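Local coordinates for protein carboxylic ester hydrolase (Aspergillus niger, PDB 7K4O) that hydrolyses ester bonds of tannins as a serine esterase of the tannase family, probably releasing gallic acid, at residues Y322-Q326 and F420-A426; A210-R214 and A426-Y430; C10-K16 and D33-V39. All coordinates share one frame; numbering follows the deposited sequence. Where two conformers were deposited one is given.

Contact 1: residues Y322-Q326 and F420-A426. With GDE (3,4,5-trihydroxybenzoic acid), chain J.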
loop_
_atom_site.group_PDB
_atom_site.type_symbol
_atom_site.label_atom_id
_atom_site.label_comp_id
_atom_site.label_asym_id
_atom_site.label_seq_id
_atom_site.Cartn_x
_atom_site.Cartn_y
_atom_site.Cartn_z
ATOM N N TYR A 322 14.611 6.300 -11.547
ATOM C CA TYR A 322 13.866 5.876 -10.342
ATOM C C TYR A 322 14.801 5.010 -9.494
ATOM O O TYR A 322 16.004 4.944 -9.751
ATOM C CB TYR A 322 12.537 5.220 -10.740
ATOM C CG TYR A 322 11.448 5.274 -9.666
ATOM C CD1 TYR A 322 11.209 6.445 -8.979
ATOM C CD2 TYR A 322 10.707 4.150 -9.336
ATOM C CE1 TYR A 322 10.257 6.497 -7.958
ATOM C CE2 TYR A 322 9.699 4.208 -8.367
ATOM C CZ TYR A 322 9.482 5.394 -7.696
ATOM O OH TYR A 322 8.535 5.409 -6.679
ATOM N N PHE A 323 14.234 4.329 -8.522
ATOM C CA PHE A 323 14.924 3.405 -7.592
ATOM C C PHE A 323 14.118 2.148 -7.553
ATOM O O PHE A 323 12.977 2.075 -8.035
ATOM C CB PHE A 323 15.171 4.066 -6.235
ATOM C CG PHE A 323 14.006 4.897 -5.744
ATOM C CD1 PHE A 323 12.881 4.263 -5.274
ATOM C CD2 PHE A 323 14.039 6.266 -5.805
ATOM C CE1 PHE A 323 11.776 5.009 -4.904
ATOM C CE2 PHE A 323 12.960 7.016 -5.366
ATOM C CZ PHE A 323 11.836 6.370 -4.941
ATOM N N SER A 324 14.747 1.123 -7.024
ATOM C CA SER A 324 14.170 -0.219 -7.001
ATOM C C SER A 324 14.035 -0.690 -5.549
ATOM O O SER A 324 14.301 0.096 -4.608
ATOM C CB SER A 324 15.013 -1.170 -7.840
ATOM O OG SER A 324 14.339 -2.384 -8.056
ATOM N N TYR A 325 13.592 -1.919 -5.425
ATOM C CA TYR A 325 13.369 -2.597 -4.127
ATOM C C TYR A 325 14.681 -2.665 -3.362
ATOM O O TYR A 325 15.793 -2.701 -3.958
ATOM C CB TYR A 325 12.782 -3.979 -4.348
ATOM C CG TYR A 325 11.681 -3.987 -5.362
ATOM C CD1 TYR A 325 10.416 -3.487 -5.065
ATOM C CD2 TYR A 325 11.889 -4.428 -6.649
ATOM C CE1 TYR A 325 9.410 -3.446 -6.008
ATOM C CE2 TYR A 325 10.894 -4.376 -7.606
ATOM C CZ TYR A 325 9.633 -3.906 -7.286
ATOM O OH TYR A 325 8.652 -3.924 -8.240
ATOM N N GLN A 326 14.563 -2.660 -2.046
ATOM C CA GLN A 326 15.737 -2.759 -1.151
ATOM C C GLN A 326 16.412 -4.122 -1.317
ATOM O O GLN A 326 15.789 -5.114 -1.669
ATOM C CB GLN A 326 15.311 -2.611 0.306
ATOM C CG GLN A 326 14.888 -1.198 0.697
ATOM C CD GLN A 326 15.951 -0.164 0.480
ATOM O OE1 GLN A 326 15.976 0.547 -0.537
ATOM N NE2 GLN A 326 16.870 -0.048 1.444
ATOM N N PHE A 420 8.779 -6.438 -2.226
ATOM C CA PHE A 420 9.182 -6.855 -3.579
ATOM C C PHE A 420 8.232 -6.297 -4.630
ATOM O O PHE A 420 8.419 -6.599 -5.821
ATOM C CB PHE A 420 9.162 -8.382 -3.693
ATOM C CG PHE A 420 7.870 -9.030 -3.303
ATOM C CD1 PHE A 420 6.811 -9.106 -4.174
ATOM C CD2 PHE A 420 7.683 -9.482 -1.995
ATOM C CE1 PHE A 420 5.618 -9.710 -3.807
ATOM C CE2 PHE A 420 6.480 -10.058 -1.618
ATOM C CZ PHE A 420 5.441 -10.166 -2.517
ATOM N N SER A 421 7.207 -5.554 -4.190
ATOM C CA SER A 421 6.115 -5.118 -5.095
ATOM C C SER A 421 6.173 -3.595 -5.224
ATOM O O SER A 421 5.886 -3.108 -6.307
ATOM C CB SER A 421 4.788 -5.640 -4.645
ATOM O OG SER A 421 3.743 -5.339 -5.561
ATOM N N ILE A 422 6.425 -2.895 -4.118
ATOM C CA ILE A 422 6.588 -1.423 -4.075
ATOM C C ILE A 422 7.861 -1.133 -3.352
ATOM O O ILE A 422 7.999 -1.509 -2.181
ATOM C CB ILE A 422 5.374 -0.755 -3.407
ATOM C CG1 ILE A 422 4.075 -1.262 -4.046
ATOM C CG2 ILE A 422 5.567 0.753 -3.452
ATOM C CD1 ILE A 422 2.811 -0.620 -3.546
ATOM N N PRO A 423 8.827 -0.428 -3.977
ATOM C CA PRO A 423 10.075 -0.136 -3.303
ATOM C C PRO A 423 9.859 0.598 -1.973
ATOM O O PRO A 423 9.198 1.599 -1.930
ATOM C CB PRO A 423 10.833 0.736 -4.284
ATOM C CG PRO A 423 10.279 0.331 -5.599
ATOM C CD PRO A 423 8.791 0.119 -5.356
ATOM N N THR A 424 10.509 0.123 -0.906
ATOM C CA THR A 424 10.420 0.819 0.393
ATOM C C THR A 424 10.794 2.286 0.267
ATOM O O THR A 424 10.172 3.140 0.948
ATOM C CB THR A 424 11.288 0.101 1.447
ATOM O OG1 THR A 424 11.084 -1.306 1.318
ATOM C CG2 THR A 424 10.935 0.599 2.837
ATOM N N ALA A 425 11.822 2.619 -0.530
ATOM C CA ALA A 425 12.265 4.004 -0.684
ATOM C C ALA A 425 11.156 4.897 -1.265
ATOM O O ALA A 425 11.273 6.112 -1.133
ATOM C CB ALA A 425 13.544 4.024 -1.495
ATOM N N ALA A 426 10.153 4.328 -1.910
ATOM C CA ALA A 426 9.036 5.125 -2.481
ATOM C C ALA A 426 8.311 5.857 -1.343
ATOM O O ALA A 426 7.847 6.992 -1.594
ATOM C CB ALA A 426 8.088 4.315 -3.251
HETATM O OAA GDE J . -2.428 -3.377 -4.348
HETATM O OAB GDE J . -0.958 -5.027 -4.234
HETATM O OAC GDE J . -0.797 -0.715 -8.436
HETATM O OAD GDE J . 2.984 -3.231 -6.952
HETATM O OAE GDE J . 1.916 -1.434 -8.619
HETATM C CAF GDE J . -1.076 -2.309 -6.578
HETATM C CAG GDE J . 0.853 -3.596 -5.818
HETATM C CAH GDE J . -1.351 -3.934 -4.719
HETATM C CAI GDE J . -0.277 -1.687 -7.550
HETATM C CAJ GDE J . 1.654 -2.996 -6.825
HETATM C CAK GDE J . -0.496 -3.282 -5.782
HETATM C CAL GDE J . 1.094 -2.050 -7.642
HETATM O O HOH W 1 13.573 0.701 -1.938
HETATM O O HOH W 2 11.852 -2.621 -1.013
#
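The Tyr325 ring has Phe420 O over one face, 3.2 Å above its plane and offset toward the rim, while Ser421 O and Ile422 CA sit in plane at its edge. Pro423 closes in on the same ring, its CD 3.7 Å from Tyr325 CE1. The Phe323 ring carries Ala425 CB over one face as a CH-pi contact, 4.2 Å from the centroid and 26° off the normal, Tyr322 CE1 over the opposite face, 3.4 Å above the plane toward the rim, and Pro423 CB at its edge. A first torsion of 41° puts Phe323 CG between backbone N and carbonyl carbon, which turns the ring onto Ala425 and Ala426 of helix 425-438. Tyr322 OH touches Ala426 CB at 3.6 Å and is probably hydrogen-bonded to Arg214 NH1. In an alpha/beta-hydrolase core, 420-426 is the segment that follows strand 410-416 and the probable triad aspartate, Asp419, whose OD1 accepts from Ser421 N and Ile422 N. Ser421 OG is hydrogen-bonded to OAD of the bound 3,4,5-trihydroxybenzoic acid at 2.6 Å. No direct hydrogen bond joins the two segments; two waters bridge them instead. One gives its protons to Ser324 O and Gln326 OE1 and accepts from Ala425 N at 3.0 Å. The other accepts from Gln326 N and Thr424 N. The Tyr325 hydroxyl has polar partners in Asp333 and Gln221, and Gln326 NE2 bonds Thr266.

Contact 2: residues A210-R214 and A426-Y430. With GDE (3,4,5-trihydroxybenzoic acid), chain J.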
loop_
_atom_site.group_PDB
_atom_site.type_symbol
_atom_site.label_atom_id
_atom_site.label_comp_id
_atom_site.label_asym_id
_atom_site.label_seq_id
_atom_site.Cartn_x
_atom_site.Cartn_y
_atom_site.Cartn_z
ATOM N N ALA A 210 2.439 0.749 2.595
ATOM C CA ALA A 210 3.143 0.562 1.284
ATOM C C ALA A 210 2.278 1.019 0.114
ATOM O O ALA A 210 1.791 0.213 -0.675
ATOM C CB ALA A 210 3.513 -0.893 1.119
ATOM N N PRO A 211 2.042 2.327 -0.015
ATOM C CA PRO A 211 1.076 2.803 -0.989
ATOM C C PRO A 211 1.575 2.704 -2.437
ATOM O O PRO A 211 2.733 3.103 -2.705
ATOM C CB PRO A 211 0.835 4.245 -0.548
ATOM C CG PRO A 211 2.103 4.661 0.155
ATOM C CD PRO A 211 2.559 3.402 0.842
ATOM N N ALA A 212 0.666 2.312 -3.323
ATOM C CA ALA A 212 0.910 2.309 -4.782
ATOM C C ALA A 212 0.734 3.709 -5.385
ATOM O O ALA A 212 0.078 3.836 -6.446
ATOM C CB ALA A 212 0.052 1.295 -5.420
ATOM N N PHE A 213 1.295 4.725 -4.725
ATOM C CA PHE A 213 1.278 6.101 -5.273
ATOM C C PHE A 213 2.497 6.282 -6.213
ATOM O O PHE A 213 3.205 5.316 -6.557
ATOM C CB PHE A 213 1.136 7.114 -4.155
ATOM C CG PHE A 213 2.213 7.151 -3.106
ATOM C CD1 PHE A 213 3.416 6.503 -3.249
ATOM C CD2 PHE A 213 1.983 7.904 -1.949
ATOM C CE1 PHE A 213 4.400 6.644 -2.276
ATOM C CE2 PHE A 213 2.947 7.997 -0.960
ATOM C CZ PHE A 213 4.171 7.429 -1.162
ATOM N N ARG A 214 2.700 7.509 -6.655
ATOM C CA ARG A 214 3.704 7.852 -7.690
ATOM C C ARG A 214 3.442 6.958 -8.900
ATOM O O ARG A 214 4.388 6.392 -9.476
ATOM C CB ARG A 214 5.125 7.748 -7.130
ATOM C CG ARG A 214 6.126 8.597 -7.887
ATOM C CD ARG A 214 7.489 8.623 -7.231
ATOM N NE ARG A 214 7.411 9.322 -5.932
ATOM C CZ ARG A 214 7.487 8.763 -4.719
ATOM N NH1 ARG A 214 7.678 7.472 -4.569
ATOM N NH2 ARG A 214 7.286 9.534 -3.678
ATOM N N ALA A 426 10.153 4.328 -1.910
ATOM C CA ALA A 426 9.036 5.125 -2.481
ATOM C C ALA A 426 8.311 5.857 -1.343
ATOM O O ALA A 426 7.847 6.992 -1.594
ATOM C CB ALA A 426 8.088 4.315 -3.251
ATOM N N SER A 427 8.231 5.231 -0.174
ATOM C CA SER A 427 7.512 5.857 0.977
ATOM C C SER A 427 8.367 6.938 1.593
ATOM O O SER A 427 7.841 8.017 1.917
ATOM C CB SER A 427 7.070 4.810 1.983
ATOM O OG SER A 427 6.009 4.017 1.481
ATOM N N ILE A 428 9.672 6.693 1.823
ATOM C CA ILE A 428 10.548 7.754 2.354
ATOM C C ILE A 428 10.465 8.967 1.445
ATOM O O ILE A 428 10.397 10.113 1.925
ATOM C CB ILE A 428 12.003 7.236 2.495
ATOM C CG1 ILE A 428 12.211 6.348 3.725
ATOM C CG2 ILE A 428 12.915 8.421 2.579
ATOM C CD1 ILE A 428 11.541 5.050 3.700
ATOM N N ARG A 429 10.515 8.753 0.132
ATOM C CA ARG A 429 10.537 9.904 -0.778
ATOM C C ARG A 429 9.333 10.827 -0.564
ATOM O O ARG A 429 9.469 12.041 -0.611
ATOM C CB ARG A 429 10.626 9.467 -2.241
ATOM C CG ARG A 429 10.847 10.694 -3.127
ATOM C CD ARG A 429 11.014 10.279 -4.589
ATOM N NE ARG A 429 11.302 11.412 -5.425
ATOM C CZ ARG A 429 12.538 11.861 -5.725
ATOM N NH1 ARG A 429 13.618 11.233 -5.283
ATOM N NH2 ARG A 429 12.688 12.919 -6.501
ATOM N N TYR A 430 8.151 10.256 -0.402
ATOM C CA TYR A 430 6.947 11.108 -0.253
ATOM C C TYR A 430 7.010 11.891 1.053
ATOM O O TYR A 430 6.671 13.090 1.059
ATOM C CB TYR A 430 5.671 10.285 -0.340
ATOM C CG TYR A 430 4.448 11.157 -0.258
ATOM C CD1 TYR A 430 4.145 12.086 -1.256
ATOM C CD2 TYR A 430 3.611 11.114 0.859
ATOM C CE1 TYR A 430 3.048 12.935 -1.158
ATOM C CE2 TYR A 430 2.497 11.925 0.959
ATOM C CZ TYR A 430 2.215 12.836 -0.042
ATOM O OH TYR A 430 1.126 13.643 0.110
HETATM O OAA GDE J . -2.428 -3.377 -4.348
HETATM O OAB GDE J . -0.958 -5.027 -4.234
HETATM O OAC GDE J . -0.797 -0.715 -8.436
HETATM O OAD GDE J . 2.984 -3.231 -6.952
HETATM O OAE GDE J . 1.916 -1.434 -8.619
HETATM C CAF GDE J . -1.076 -2.309 -6.578
HETATM C CAG GDE J . 0.853 -3.596 -5.818
HETATM C CAH GDE J . -1.351 -3.934 -4.719
HETATM C CAI GDE J . -0.277 -1.687 -7.550
HETATM C CAJ GDE J . 1.654 -2.996 -6.825
HETATM C CAK GDE J . -0.496 -3.282 -5.782
HETATM C CAL GDE J . 1.094 -2.050 -7.642
HETATM O O HOH W 3 5.289 3.570 -1.470
#
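Ala426 O is gripped by both terminal nitrogens of Arg214: NH1 bonds it at 3.0 Å with an N-H...O angle of 159°, and NH2 adds a weak bond at 3.3 Å. The oxygen lies almost in the guanidinium plane, and NH1 meets the carbonyl well to one side of its axis. The carbonyl's own helical bond to Tyr430 N is weak. A bend at chi3 in the Arg214 chain turns the guanidinium across the helix, where Arg429 CD stands over one of its faces, 3.8 Å above the plane. The two guanidinium planes are 83° apart; Arg429 NE bonds Val553 O, and Arg214 NE forms a salt bridge with the C-terminal carboxylate of Tyr554, which probably offsets the nearness of the two arginines. In the alpha/beta-hydrolase fold indicated by the family, 210-214 leaves strand 205-209 of the central sheet and packs here on helix 425-438, which follows the adjacent strand 410-416. The loop also lines the pocket of the bound 3,4,5-trihydroxybenzoic acid: Ala212, the centre of an inverse gamma turn, sets its CB 3.7 Å from CAI of the ligand. Phe213 leans against Tyr430, with CZ 3.3 Å from Tyr430 CB and the ring planes at 57°; Pro211 CG covers one face of Phe213. One water bridges the segments, donating to Pro211 O and bonding Ser427 OG at 3.1 Å, a hydroxyl also held by His415 and His413.

Contact 3: residues C10-K16 and D33-V39. With NA (sodium ion), chain R; NAG (2-acetamido-2-deoxy-beta-D-glucopyranose), chain C.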
loop_
_atom_site.group_PDB
_atom_site.type_symbol
_atom_site.label_atom_id
_atom_site.label_comp_id
_atom_site.label_asym_id
_atom_site.label_seq_id
_atom_site.Cartn_x
_atom_site.Cartn_y
_atom_site.Cartn_z
ATOM N N CYS A 10 -30.914 -3.463 13.084
ATOM C CA CYS A 10 -30.651 -4.117 11.788
ATOM C C CYS A 10 -31.955 -4.438 11.070
ATOM O O CYS A 10 -32.294 -5.646 10.911
ATOM C CB CYS A 10 -29.780 -5.327 12.020
ATOM S SG CYS A 10 -28.959 -5.858 10.485
ATOM N N THR A 11 -32.639 -3.421 10.593
ATOM C CA THR A 11 -33.852 -3.566 9.790
ATOM C C THR A 11 -33.801 -2.605 8.619
ATOM O O THR A 11 -33.190 -1.511 8.713
ATOM C CB THR A 11 -35.131 -3.313 10.599
ATOM O OG1 THR A 11 -35.356 -1.902 10.716
ATOM C CG2 THR A 11 -35.075 -3.984 11.964
ATOM N N ASP A 12 -34.509 -2.944 7.556
ATOM C CA ASP A 12 -34.531 -2.075 6.371
ATOM C C ASP A 12 -35.133 -0.727 6.759
ATOM O O ASP A 12 -34.648 0.303 6.272
ATOM C CB ASP A 12 -35.324 -2.716 5.236
ATOM C CG ASP A 12 -34.654 -3.865 4.524
ATOM O OD1 ASP A 12 -33.488 -4.171 4.821
ATOM O OD2 ASP A 12 -35.347 -4.465 3.641
ATOM N N SER A 13 -36.165 -0.708 7.604
ATOM C CA SER A 13 -36.861 0.536 7.984
ATOM C C SER A 13 -35.901 1.490 8.700
ATOM O O SER A 13 -35.923 2.696 8.378
ATOM C CB SER A 13 -38.082 0.205 8.807
ATOM O OG SER A 13 -39.053 -0.359 7.940
ATOM N N ILE A 14 -35.114 0.966 9.635
ATOM C CA ILE A 14 -34.179 1.813 10.440
ATOM C C ILE A 14 -33.115 2.395 9.496
ATOM O O ILE A 14 -32.832 3.612 9.542
ATOM C CB ILE A 14 -33.558 1.025 11.597
ATOM C CG1 ILE A 14 -34.622 0.729 12.658
ATOM C CG2 ILE A 14 -32.348 1.748 12.141
ATOM C CD1 ILE A 14 -35.051 1.937 13.480
ATOM N N VAL A 15 -32.575 1.574 8.621
ATOM C CA VAL A 15 -31.467 2.057 7.740
ATOM C C VAL A 15 -32.021 3.008 6.692
ATOM O O VAL A 15 -31.423 4.090 6.438
ATOM C CB VAL A 15 -30.715 0.877 7.128
ATOM C CG1 VAL A 15 -29.796 1.340 6.018
ATOM C CG2 VAL A 15 -29.962 0.142 8.182
ATOM N N LYS A 16 -33.168 2.713 6.090
ATOM C CA LYS A 16 -33.728 3.626 5.086
ATOM C C LYS A 16 -34.008 4.995 5.707
ATOM O O LYS A 16 -33.726 6.028 5.059
ATOM C CB LYS A 16 -35.036 3.066 4.522
ATOM C CG LYS A 16 -34.859 1.999 3.475
ATOM C CD LYS A 16 -36.197 1.416 3.018
ATOM C CE LYS A 16 -36.007 0.188 2.154
ATOM N NZ LYS A 16 -37.315 -0.233 1.588
ATOM N N ASP A 33 -34.861 2.065 -2.008
ATOM C CA ASP A 33 -35.443 0.709 -2.142
ATOM C C ASP A 33 -34.391 -0.369 -2.271
ATOM O O ASP A 33 -34.759 -1.545 -2.196
ATOM C CB ASP A 33 -36.330 0.586 -3.381
ATOM C CG ASP A 33 -37.552 1.483 -3.343
ATOM O OD1 ASP A 33 -37.939 1.910 -2.233
ATOM O OD2 ASP A 33 -38.099 1.768 -4.442
ATOM N N SER A 34 -33.123 -0.028 -2.500
ATOM C CA SER A 34 -32.048 -0.989 -2.717
ATOM C C SER A 34 -31.493 -1.467 -1.388
ATOM O O SER A 34 -30.639 -2.308 -1.430
ATOM C CB SER A 34 -30.921 -0.397 -3.571
ATOM O OG SER A 34 -30.251 0.634 -2.842
ATOM N N VAL A 35 -31.882 -0.867 -0.270
ATOM C CA VAL A 35 -31.319 -1.244 1.065
ATOM C C VAL A 35 -31.491 -2.732 1.355
ATOM O O VAL A 35 -32.637 -3.253 1.179
ATOM C CB VAL A 35 -31.912 -0.391 2.200
ATOM C CG1 VAL A 35 -31.563 -1.006 3.542
ATOM C CG2 VAL A 35 -31.390 1.050 2.107
ATOM N N THR A 36 -30.421 -3.367 1.784
ATOM C CA THR A 36 -30.404 -4.714 2.389
ATOM C C THR A 36 -29.822 -4.576 3.790
ATOM O O THR A 36 -28.890 -3.766 3.994
ATOM C CB THR A 36 -29.608 -5.738 1.580
ATOM O OG1 THR A 36 -28.211 -5.404 1.583
ATOM C CG2 THR A 36 -30.114 -5.846 0.156
ATOM N N THR A 37 -30.323 -5.379 4.716
ATOM C CA THR A 37 -29.780 -5.459 6.095
ATOM C C THR A 37 -29.718 -6.926 6.481
ATOM O O THR A 37 -30.640 -7.691 6.130
ATOM C CB THR A 37 -30.596 -4.655 7.120
ATOM O OG1 THR A 37 -31.946 -5.142 7.107
ATOM C CG2 THR A 37 -30.581 -3.169 6.821
ATOM N N GLU A 38 -28.692 -7.280 7.173
ATOM C CA GLU A 38 -28.473 -8.654 7.632
ATOM C C GLU A 38 -27.684 -8.663 8.932
ATOM O O GLU A 38 -26.563 -8.141 9.003
ATOM C CB GLU A 38 -27.730 -9.401 6.547
ATOM C CG GLU A 38 -27.441 -10.769 6.975
ATOM C CD GLU A 38 -26.704 -11.577 5.937
ATOM O OE1 GLU A 38 -26.071 -11.012 5.022
ATOM O OE2 GLU A 38 -26.762 -12.773 6.111
ATOM N N VAL A 39 -28.239 -9.271 9.977
ATOM C CA VAL A 39 -27.500 -9.520 11.232
ATOM C C VAL A 39 -26.446 -10.589 11.057
ATOM O O VAL A 39 -26.771 -11.684 10.539
ATOM C CB VAL A 39 -28.440 -9.882 12.398
ATOM C CG1 VAL A 39 -27.651 -10.272 13.616
ATOM C CG2 VAL A 39 -29.395 -8.754 12.694
HETATM NA NA NA R . -33.215 -7.355 6.609
HETATM C C1 NAG C . -23.769 -8.532 3.072
HETATM C C2 NAG C . -23.200 -9.921 2.814
HETATM C C3 NAG C . -23.038 -10.071 1.298
HETATM C C4 NAG C . -24.298 -9.800 0.613
HETATM C C5 NAG C . -24.864 -8.435 1.007
HETATM C C6 NAG C . -26.192 -8.091 0.423
HETATM C C7 NAG C . -21.872 -10.787 4.673
HETATM C C8 NAG C . -20.534 -10.968 5.179
HETATM N N2 NAG C . -21.946 -10.131 3.463
HETATM O O3 NAG C . -22.545 -11.374 1.047
HETATM O O4 NAG C . -24.004 -9.700 -0.779
HETATM O O5 NAG C . -24.983 -8.370 2.428
HETATM O O6 NAG C . -27.198 -9.095 0.590
HETATM O O7 NAG C . -22.874 -11.139 5.273
HETATM O O HOH W 4 -32.086 -7.637 9.045
HETATM O O HOH W 5 -32.726 -6.781 3.888
HETATM O O HOH W 6 -34.048 -5.946 1.771
HETATM O O HOH W 7 -35.291 -5.802 7.264
#
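With chi1 at 58°, Thr37 OG1 lies between its backbone N and carbonyl carbon, and with chi1 at -74° Asp12 CG stands beside its own N; these two rotations bring Thr37 OG1 and Asp12 OD1 together. The contact sets helix 12-18, near the N-terminus, across strand 28-47, an outermost strand of the large mixed sheet. Thr37 OG1 donates to Asp12 OD1 at 2.9 Å, meeting the carboxylate on its anti side and 35° out of its plane. The same hydroxyl oxygen binds a sodium ion at 2.6 Å, as does Thr37 O, so one threonine chelates the metal through side chain and backbone. Three waters complete the ligands seen, tying the ion to Cys10 O, to Asp12 N, and to Asp12 OD1 with Thr37 N. The metal charge would probably polarise the hydroxyl toward donating to Asp12. At the helix start Thr11 is the N-cap, its OG1 accepting from Ile14 N. Apolar groups fill the side facing the sheet: Val15 CG2 meets Thr37 CG2 at 3.6 Å while Val15 CG1 lies on Val35 CG1, and the aliphatic part of Lys16 crosses Val35. Cys10 is disulfide-bonded to Cys58 of strand 50-66, joining this end of the chain to the neighbouring strand. On the other side of strand 28-47, Glu38 is a zinc ligand through OE2 and brings OE1 near the glycan. Beside the disulfide, Val39 CG2 packs on Cys10 CB at 3.5 Å.

Contacts 1 and 2 lie in the buried core and share helix 425-438, with Ala426 common to both. They meet directly: Tyr322 OH and Arg214 NH1 are 3.1 Å apart, a probable hydrogen bond, and Ile422 CD1 packs on Ala210 O. Both reach the bound 3,4,5-trihydroxybenzoic acid. Both use aromatic rings and bridging waters; contact 1 has no direct hydrogen bond between its segments, contact 2 has an arginine gripping a helix carbonyl. Contact 3 is only partly buried, at the edge of the sheet, its nearest atoms about 30 Å from contact 2 and about 32 Å from contact 1; there a sodium ion, its waters and a disulfide take over beside valine, threonine and lysine side chains.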